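Side-chain contacts in SGNH-hydrolase family esterase (Altererythrobacter indicus, PDB 7C2A), which hydrolyses ester bonds and may act as a lysophospholipase, as many of its relatives do: residues Thr168-Gly171 / Val172-Val176; Lys125-Arg128 / Glu129-Ile133; Gly87-Pro90 / Ala91-Arg94. All coordinates share one frame; numbering follows the deposited sequence.

Interaction 1 (Thr168-Gly171 / Val172-Val176); sequences TARG and VEELV
R170 reaches forward to E174 because its CG stands opposite the backbone N (chi1 -177°) while the chain bends about CB-CG, swinging the guanidinium along the helix; E174 is likewise bent at chi2, which lifts its carboxylate to meet it. The result is an i to i+4 salt bridge on the first turns of helix 169-186, just after the N-cap T168. Both terminal nitrogens of R170 grip a single oxygen: NH1 lies 3.1 Å from E174 OE2, and NH2 donates to the same OE2 at 3.2 Å. The oxygen sits at the edge of the guanidinium, in its plane, and receives NH1 on its anti lone pair; guanidinium and carboxylate are nearly coplanar. E174 was deposited in two conformers, and the bridge described is that of the one given here.

E173 approaches the same arginine differently. Its extended chain crosses that of R170 at about a right angle and brings OE1 to 3.6 Å from R170 CD, on the aliphatic part of the arginine. OE1 lies well out of the guanidinium plane and no N-H points at it. R170 NE is 4.2 Å from E173 OE1, too far for a salt bridge, so the opposite charges are merely near each other.

The helix start is closed by T168, whose OG1 accepts the N-H of G171 at 3.0 Å in a fairly straight capping bond (162°). Its carbonyl begins the alpha-helical bonding, T168 O taking V172 N at 2.7 Å. On another side of the turn V172 and L175 both touch P167, in the loop leading from the cadmium ligands H164 and H166. Here L175 CG lies 3.4 Å from G171 O.

Interaction 2 (Lys125-Arg128 / Glu129-Ile133); sequences KYQR and EFDGI
Q127 and D131, one turn apart on helix 124-131, are joined by a side-chain hydrogen bond of 2.9 Å from Q127 NE2 to D131 OD2, almost straight at 175°. The glutamine chain bends at chi2 to bring its amide across to the carboxylate. The donor's partner lies in the amide plane, yet the carboxylate is met from above its own plane, and the two flat groups are turned 62° apart. D131 has its other oxygen, OD1, engaged by the backbone N of A118, so each carboxylate oxygen has a hydrogen-bond donor. The main chain is bonded as well, D131 N donating to Q127 O at 2.9 Å and F130 N to Y126 O at 2.8 Å.

Y126 and F130 lie side by side and point the same way, with Y126 CE1 3.9 Å from F130 CB. The phenol hydroxyl is satisfied beyond this helix, by L88 O. The two side chains face neighbouring parts of the fold: both touch L84 of helix 81-85, Y126 and E129 also press on P90 at the start of helix 90-106, and F130 reaches M116 and A118 in the loop after strand 111-114.

Interaction 3 (Gly87-Pro90 / Ala91-Arg94); sequences GLSP and AEAR
S89 has polyproline-II-like backbone angles (psi 124°) and P90 turns straight into helical geometry, which sets the S89 side chain over E92 at the start of helix 90-106. S89 is the N-cap of this helix. The link from the preceding helix 81-85 is short: G87, with positive phi, ends that helix in a Schellman motif, and only L88 and S89 separate G87 from the first residue of helix 90-106.

The serine hydroxyl does the capping. With OG swung to the side remote from its own backbone N (chi1 164°), the oxygen leans over the first turn and accepts from E92 N at 3.0 Å, in a bond bent little from straight (164°). E92 keeps company with the cap through its aliphatic part too, for E92 CG lies 3.4 Å from S89 OG and its chain runs on extended past the serine. With alanine in place of S89, E92 N would probably be left without its side-chain acceptor and the helix start less firmly held.

P90 fits the position after the cap well, since a proline has no N-H to offer and the first turn of a helix needs none from it. Its carbonyl still serves the helix, P90 O accepting from R94 N at 2.9 Å, just as S89 O takes A93 N at 3.1 Å. Further along, A93 and R94 face helix 133-140: both touch I133, and R94 also meets Y136 and L137. The helix so begun belongs to the beta-alpha-beta connection between the parallel strands 74-78 and 111-114. R94 folds its long chain back by a bend at chi3, so that A91 CA sits 3.7 Å above one face of the R94 guanidinium, off its centre.

Overall arrangement
Along the chain interaction 3 comes first, then interaction 2, then interaction 1. Interactions 3 and 2 are neighbours, their centres about 9 Å apart: helix 90-106 begins where helix 124-131 packs against it, both being connections flanking strand 111-114 of the five-stranded parallel sheet. The two meet directly, L88 and P90 against Y126 and E129, and so join two helices of the sheet's connections. Interaction 1 stands well away, about 27 Å from interaction 2 and 29 Å from interaction 3 between centres, with nearest atoms about 16 Å off in each case. It opens the last helix, 169-186, which extends outward from the compact SGNH-hydrolase body rather than packing with the other two.

Interaction 1 (Thr168-Gly171 / Val172-Val176)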
ATOM      1  N   THR A 168      18.824   1.881  12.491  1.00 12.61           N
ATOM      2  CA  THR A 168      18.405   3.093  13.241  1.00 11.90           C
ATOM      3  C   THR A 168      19.679   3.888  13.573  1.00 12.02           C
ATOM      4  O   THR A 168      20.808   3.416  13.317  1.00 11.53           O
ATOM      5  CB  THR A 168      17.732   2.730  14.571  1.00 11.44           C
ATOM      6  OG1 THR A 168      18.700   2.042  15.362  1.00 11.35           O
ATOM      7  CG2 THR A 168      16.502   1.866  14.399  1.00 12.88           C
ATOM      8  N   ALA A 169      19.521   5.063  14.162  1.00 12.52           N
ATOM      9  CA  ALA A 169      20.707   5.846  14.500  1.00 13.48           C
ATOM     10  C   ALA A 169      21.629   5.061  15.420  1.00 11.96           C
ATOM     11  O   ALA A 169      22.858   5.090  15.273  1.00 11.87           O
ATOM     12  CB  ALA A 169      20.303   7.173  15.142  1.00 15.88           C
ATOM     13  N   ARG A 170      21.046   4.330  16.368  1.00 11.55           N
ATOM     14  CA  ARG A 170      21.834   3.477  17.241  1.00 12.02           C
ATOM     15  C   ARG A 170      22.429   2.303  16.467  1.00 11.57           C
ATOM     16  O   ARG A 170      23.568   1.896  16.719  1.00 11.29           O
ATOM     17  CB  ARG A 170      20.946   2.995  18.389  1.00 13.05           C
ATOM     18  CG  ARG A 170      21.627   2.145  19.425  1.00 15.48           C
ATOM     19  CD  ARG A 170      22.686   2.915  20.198  1.00 22.99           C
ATOM     20  NE  ARG A 170      23.392   2.019  21.110  1.00 28.29           N
ATOM     21  CZ  ARG A 170      24.267   1.097  20.717  1.00 29.33           C
ATOM     22  NH1 ARG A 170      24.564   0.968  19.431  1.00 27.74           N
ATOM     23  NH2 ARG A 170      24.855   0.311  21.606  1.00 26.26           N
ATOM     24  N   GLY A 171      21.673   1.753  15.517  1.00 10.56           N
ATOM     25  CA  GLY A 171      22.227   0.726  14.650  1.00 10.89           C
ATOM     26  C   GLY A 171      23.421   1.215  13.848  1.00  9.55           C
ATOM     27  O   GLY A 171      24.386   0.477  13.654  1.00 10.58           O
ATOM     28  N   VAL A 172      23.375   2.467  13.379  1.00  9.99           N
ATOM     29  CA  VAL A 172      24.523   3.035  12.668  1.00 10.09           C
ATOM     30  C   VAL A 172      25.750   3.058  13.568  1.00 10.80           C
ATOM     31  O   VAL A 172      26.856   2.693  13.152  1.00 10.62           O
ATOM     32  CB  VAL A 172      24.201   4.443  12.137  1.00 11.56           C
ATOM     33  CG1 VAL A 172      25.493   5.174  11.762  1.00 11.63           C
ATOM     34  CG2 VAL A 172      23.271   4.363  10.948  1.00 11.10           C
ATOM     35  N   GLU A 173      25.563   3.448  14.829  1.00 11.54           N
ATOM     36  CA  GLU A 173      26.714   3.492  15.775  1.00 12.64           C
ATOM     37  C   GLU A 173      27.317   2.088  15.887  1.00 10.69           C
ATOM     38  O   GLU A 173      28.534   1.956  16.016  1.00 11.81           O
ATOM     39  CB  GLU A 173      26.263   4.071  17.117  1.00 13.55           C
ATOM     40  CG  GLU A 173      25.886   5.533  17.002  1.00 16.81           C
ATOM     41  CD  GLU A 173      25.321   6.161  18.262  1.00 25.30           C
ATOM     42  OE1 GLU A 173      25.095   5.424  19.234  1.00 24.61           O
ATOM     43  OE2 GLU A 173      25.094   7.378  18.246  1.00 28.40           O
ATOM     44  N   GLU A 174      26.457   1.067  15.902  0.50 11.20           N
ATOM     45  CA  GLU A 174      26.927  -0.340  15.990  0.50 11.63           C
ATOM     46  C   GLU A 174      27.789  -0.648  14.761  0.50 11.18           C
ATOM     47  O   GLU A 174      28.828  -1.295  14.913  0.50 11.30           O
ATOM     48  CB  GLU A 174      25.733  -1.294  16.033  0.50 13.00           C
ATOM     49  CG  GLU A 174      25.206  -1.550  17.431  0.50 15.02           C
ATOM     50  CD  GLU A 174      26.196  -2.141  18.419  0.50 16.39           C
ATOM     51  OE1 GLU A 174      26.817  -3.175  18.108  0.50 17.36           O
ATOM     52  OE2 GLU A 174      26.338  -1.566  19.497  0.50 14.99           O
ATOM     53  N   LEU A 175      27.319  -0.260  13.575  1.00  9.92           N
ATOM     54  CA  LEU A 175      28.084  -0.521  12.326  1.00  9.75           C
ATOM     55  C   LEU A 175      29.415   0.230  12.380  1.00  9.85           C
ATOM     56  O   LEU A 175      30.418  -0.329  11.950  1.00 10.45           O
ATOM     57  CB  LEU A 175      27.267  -0.038  11.126  1.00 10.56           C
ATOM     58  CG  LEU A 175      25.963  -0.792  10.877  1.00 11.37           C
ATOM     59  CD1 LEU A 175      25.222  -0.177   9.698  1.00 16.15           C
ATOM     60  CD2 LEU A 175      26.222  -2.272  10.642  1.00 11.86           C
ATOM     61  N   VAL A 176      29.386   1.476  12.860  1.00  9.38           N
ATOM     62  CA  VAL A 176      30.619   2.253  12.943  1.00  9.92           C
ATOM     63  C   VAL A 176      31.611   1.581  13.883  1.00  9.66           C
ATOM     64  O   VAL A 176      32.804   1.461  13.578  1.00 10.74           O
ATOM     65  CB  VAL A 176      30.299   3.702  13.355  1.00 10.14           C
ATOM     66  CG1 VAL A 176      31.558   4.462  13.694  1.00 12.60           C
ATOM     67  CG2 VAL A 176      29.548   4.406  12.243  1.00 11.31           C
TER

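Interaction 2 (Lys125-Arg128 / Glu129-Ile133)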
ATOM      1  N   LYS A 125       3.562  13.541  15.816  1.00 10.11           N
ATOM      2  CA  LYS A 125       2.826  14.593  15.067  1.00 10.00           C
ATOM      3  C   LYS A 125       2.528  14.102  13.645  1.00 10.06           C
ATOM      4  O   LYS A 125       1.382  14.188  13.210  1.00 10.72           O
ATOM      5  CB  LYS A 125       3.632  15.892  15.045  1.00 11.19           C
ATOM      6  CG  LYS A 125       2.948  17.039  14.314  1.00 12.05           C
ATOM      7  CD  LYS A 125       3.676  18.345  14.520  1.00 14.84           C
ATOM      8  CE  LYS A 125       3.077  19.495  13.743  1.00 16.63           C
ATOM      9  NZ  LYS A 125       3.763  20.769  14.068  1.00 21.61           N
ATOM     10  N   TYR A 126       3.552  13.613  12.954  1.00 10.04           N
ATOM     11  CA  TYR A 126       3.350  13.104  11.577  1.00  9.82           C
ATOM     12  C   TYR A 126       2.438  11.870  11.606  1.00  8.82           C
ATOM     13  O   TYR A 126       1.517  11.777  10.794  1.00 10.36           O
ATOM     14  CB  TYR A 126       4.702  12.733  10.969  1.00 11.08           C
ATOM     15  CG  TYR A 126       4.631  12.250   9.546  1.00 10.12           C
ATOM     16  CD1 TYR A 126       4.180  10.976   9.243  1.00 12.28           C
ATOM     17  CD2 TYR A 126       5.017  13.071   8.503  1.00 10.38           C
ATOM     18  CE1 TYR A 126       4.103  10.538   7.931  1.00 12.25           C
ATOM     19  CE2 TYR A 126       4.955  12.649   7.186  1.00 10.06           C
ATOM     20  CZ  TYR A 126       4.501  11.373   6.903  1.00  9.83           C
ATOM     21  OH  TYR A 126       4.437  10.914   5.620  1.00 11.20           O
ATOM     22  N   GLN A 127       2.703  10.948  12.532  1.00 10.05           N
ATOM     23  CA  GLN A 127       1.934   9.676  12.585  1.00 10.55           C
ATOM     24  C   GLN A 127       0.440   9.953  12.792  1.00  9.95           C
ATOM     25  O   GLN A 127      -0.370   9.374  12.077  1.00 10.23           O
ATOM     26  CB  GLN A 127       2.523   8.751  13.648  1.00 10.57           C
ATOM     27  CG  GLN A 127       1.589   7.617  14.039  1.00 11.37           C
ATOM     28  CD  GLN A 127       0.736   8.014  15.217  1.00 12.02           C
ATOM     29  OE1 GLN A 127       1.208   8.640  16.159  1.00 12.99           O
ATOM     30  NE2 GLN A 127      -0.533   7.657  15.162  1.00 12.33           N
ATOM     31  N   ARG A 128       0.090  10.826  13.730  1.00  9.49           N
ATOM     32  CA  ARG A 128      -1.353  11.096  13.959  1.00 11.04           C
ATOM     33  C   ARG A 128      -1.965  11.716  12.699  1.00 10.66           C
ATOM     34  O   ARG A 128      -3.077  11.335  12.328  1.00 10.85           O
ATOM     35  CB  ARG A 128      -1.534  12.051  15.141  1.00 12.60           C
ATOM     36  CG  ARG A 128      -1.343  11.400  16.503  1.00 14.60           C
ATOM     37  CD  ARG A 128      -1.599  12.423  17.593  1.00 18.20           C
ATOM     38  NE  ARG A 128      -0.643  13.521  17.560  1.00 16.15           N
ATOM     39  CZ  ARG A 128       0.177  13.822  18.550  1.00 14.97           C
ATOM     40  NH1 ARG A 128       0.161  13.100  19.657  1.00 20.52           N
ATOM     41  NH2 ARG A 128       1.014  14.833  18.429  1.00 17.53           N
ATOM     42  N   GLU A 129      -1.251  12.649  12.074  1.00 10.07           N
ATOM     43  CA  GLU A 129      -1.784  13.327  10.864  1.00  9.78           C
ATOM     44  C   GLU A 129      -1.960  12.311   9.730  1.00  9.21           C
ATOM     45  O   GLU A 129      -3.021  12.289   9.107  1.00 10.40           O
ATOM     46  CB  GLU A 129      -0.852  14.458  10.427  1.00 10.91           C
ATOM     47  CG  GLU A 129      -1.485  15.356   9.379  1.00 11.30           C
ATOM     48  CD  GLU A 129      -0.573  16.374   8.717  1.00 12.21           C
ATOM     49  OE1 GLU A 129       0.559  16.565   9.187  1.00 13.02           O
ATOM     50  OE2 GLU A 129      -1.010  16.966   7.728  1.00 12.91           O
ATOM     51  N   PHE A 130      -0.959  11.462   9.521  0.65  9.29           N
ATOM     52  CA  PHE A 130      -1.051  10.483   8.414  0.65  9.27           C
ATOM     53  C   PHE A 130      -2.170   9.473   8.681  0.65  9.63           C
ATOM     54  O   PHE A 130      -2.996   9.232   7.792  0.65  9.93           O
ATOM     55  CB  PHE A 130       0.282   9.753   8.267  0.65 10.32           C
ATOM     56  CG  PHE A 130       0.232   8.671   7.224  0.65 10.38           C
ATOM     57  CD1 PHE A 130       0.447   8.980   5.895  0.65 11.49           C
ATOM     58  CD2 PHE A 130      -0.076   7.363   7.566  0.65 11.56           C
ATOM     59  CE1 PHE A 130       0.386   7.994   4.925  0.65 13.47           C
ATOM     60  CE2 PHE A 130      -0.136   6.377   6.595  0.65 11.93           C
ATOM     61  CZ  PHE A 130       0.099   6.695   5.278  0.65 13.18           C
ATOM     62  N   ASP A 131      -2.220   8.928   9.895  1.00 10.03           N
ATOM     63  CA  ASP A 131      -3.204   7.892  10.183  1.00  9.84           C
ATOM     64  C   ASP A 131      -4.624   8.407   9.997  1.00  9.89           C
ATOM     65  O   ASP A 131      -5.507   7.659   9.558  1.00 10.28           O
ATOM     66  CB  ASP A 131      -3.041   7.380  11.618  1.00 10.60           C
ATOM     67  CG  ASP A 131      -1.807   6.529  11.813  1.00 10.12           C
ATOM     68  OD1 ASP A 131      -1.031   6.322  10.861  1.00 11.31           O
ATOM     69  OD2 ASP A 131      -1.624   6.069  12.958  1.00 11.00           O
ATOM     70  N   GLY A 132      -4.862   9.680  10.314  1.00  9.62           N
ATOM     71  CA  GLY A 132      -6.211  10.219  10.251  1.00  9.87           C
ATOM     72  C   GLY A 132      -6.734  10.471   8.851  1.00  9.50           C
ATOM     73  O   GLY A 132      -7.932  10.729   8.693  1.00 10.47           O
ATOM     74  N   ILE A 133      -5.886  10.411   7.824  1.00  9.24           N
ATOM     75  CA  ILE A 133      -6.411  10.720   6.491  1.00  9.08           C
ATOM     76  C   ILE A 133      -7.393   9.655   6.025  1.00  9.38           C
ATOM     77  O   ILE A 133      -8.334   9.962   5.290  1.00  9.98           O
ATOM     78  CB  ILE A 133      -5.312  11.004   5.445  1.00 10.41           C
ATOM     79  CG1 ILE A 133      -4.601   9.727   4.989  1.00 10.17           C
ATOM     80  CG2 ILE A 133      -4.337  12.053   5.954  1.00 11.10           C
ATOM     81  CD1 ILE A 133      -3.552   9.953   3.905  1.00 12.22           C
TER

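Interaction 3 (Gly87-Pro90 / Ala91-Arg94)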
ATOM      1  N   GLY A  87       8.613  10.160   3.517  1.00 18.33           N
ATOM      2  CA  GLY A  87       8.398  11.257   4.450  1.00 18.70           C
ATOM      3  C   GLY A  87       7.542  12.391   3.929  1.00 12.23           C
ATOM      4  O   GLY A  87       7.639  13.519   4.433  1.00 14.00           O
ATOM      5  N   LEU A  88       6.695  12.124   2.944  1.00 10.82           N
ATOM      6  CA  LEU A  88       5.973  13.173   2.243  1.00 11.21           C
ATOM      7  C   LEU A  88       4.788  13.674   3.060  1.00  9.69           C
ATOM      8  O   LEU A  88       4.275  12.995   3.955  1.00 10.65           O
ATOM      9  CB  LEU A  88       5.463  12.662   0.896  1.00 11.29           C
ATOM     10  CG  LEU A  88       6.550  12.249  -0.092  1.00 13.52           C
ATOM     11  CD1 LEU A  88       5.900  11.743  -1.379  1.00 14.75           C
ATOM     12  CD2 LEU A  88       7.508  13.401  -0.372  1.00 15.99           C
ATOM     13  N   SER A  89       4.323  14.859   2.697  1.00 10.18           N
ATOM     14  CA  SER A  89       3.225  15.534   3.369  1.00  9.97           C
ATOM     15  C   SER A  89       2.009  14.613   3.483  1.00  8.85           C
ATOM     16  O   SER A  89       1.498  14.142   2.453  1.00  9.17           O
ATOM     17  CB  SER A  89       2.841  16.753   2.534  1.00 10.51           C
ATOM     18  OG  SER A  89       1.571  17.233   2.929  1.00 11.25           O
ATOM     19  N   PRO A  90       1.488  14.381   4.690  1.00  9.66           N
ATOM     20  CA  PRO A  90       0.215  13.648   4.786  1.00 10.13           C
ATOM     21  C   PRO A  90      -0.946  14.391   4.152  1.00  9.88           C
ATOM     22  O   PRO A  90      -1.858  13.763   3.599  1.00 10.21           O
ATOM     23  CB  PRO A  90       0.012  13.488   6.296  1.00 11.09           C
ATOM     24  CG  PRO A  90       1.373  13.601   6.873  1.00 11.41           C
ATOM     25  CD  PRO A  90       2.098  14.593   6.016  1.00 10.70           C
ATOM     26  N   ALA A  91      -0.927  15.724   4.227  1.00  9.68           N
ATOM     27  CA  ALA A  91      -2.018  16.531   3.630  1.00 10.45           C
ATOM     28  C   ALA A  91      -2.044  16.300   2.113  1.00 10.08           C
ATOM     29  O   ALA A  91      -3.122  16.139   1.552  1.00 11.40           O
ATOM     30  CB  ALA A  91      -1.824  17.993   3.972  1.00 13.01           C
ATOM     31  N   GLU A  92      -0.874  16.280   1.479  1.00  9.22           N
ATOM     32  CA  GLU A  92      -0.821  16.053   0.010  1.00  9.38           C
ATOM     33  C   GLU A  92      -1.265  14.620  -0.313  1.00  9.22           C
ATOM     34  O   GLU A  92      -1.909  14.427  -1.340  1.00  9.33           O
ATOM     35  CB  GLU A  92       0.565  16.401  -0.524  1.00 10.79           C
ATOM     36  CG  GLU A  92       0.886  17.878  -0.355  1.00 11.03           C
ATOM     37  CD  GLU A  92       2.199  18.291  -0.985  1.00 12.89           C
ATOM     38  OE1 GLU A  92       2.773  17.477  -1.700  1.00 16.79           O
ATOM     39  OE2 GLU A  92       2.648  19.421  -0.749  1.00 13.62           O
ATOM     40  N   ALA A  93      -0.900  13.650   0.527  1.00  9.64           N
ATOM     41  CA  ALA A  93      -1.369  12.282   0.303  1.00  9.44           C
ATOM     42  C   ALA A  93      -2.892  12.222   0.346  1.00  9.59           C
ATOM     43  O   ALA A  93      -3.530  11.562  -0.489  1.00 10.04           O
ATOM     44  CB  ALA A  93      -0.758  11.341   1.348  1.00  9.97           C
ATOM     45  N   ARG A  94      -3.492  12.926   1.311  1.00  8.82           N
ATOM     46  CA  ARG A  94      -4.946  12.992   1.401  1.00 10.29           C
ATOM     47  C   ARG A  94      -5.555  13.614   0.154  1.00  9.63           C
ATOM     48  O   ARG A  94      -6.574  13.133  -0.354  1.00  9.58           O
ATOM     49  CB  ARG A  94      -5.341  13.796   2.637  1.00  9.18           C
ATOM     50  CG  ARG A  94      -6.836  13.834   2.904  1.00 11.72           C
ATOM     51  CD  ARG A  94      -7.159  14.680   4.138  1.00 12.52           C
ATOM     52  NE  ARG A  94      -6.632  16.028   3.981  1.00 13.89           N
ATOM     53  CZ  ARG A  94      -5.852  16.652   4.861  1.00 14.08           C
ATOM     54  NH1 ARG A  94      -5.401  17.870   4.589  1.00 15.89           N
ATOM     55  NH2 ARG A  94      -5.531  16.074   6.008  1.00 14.39           N
TER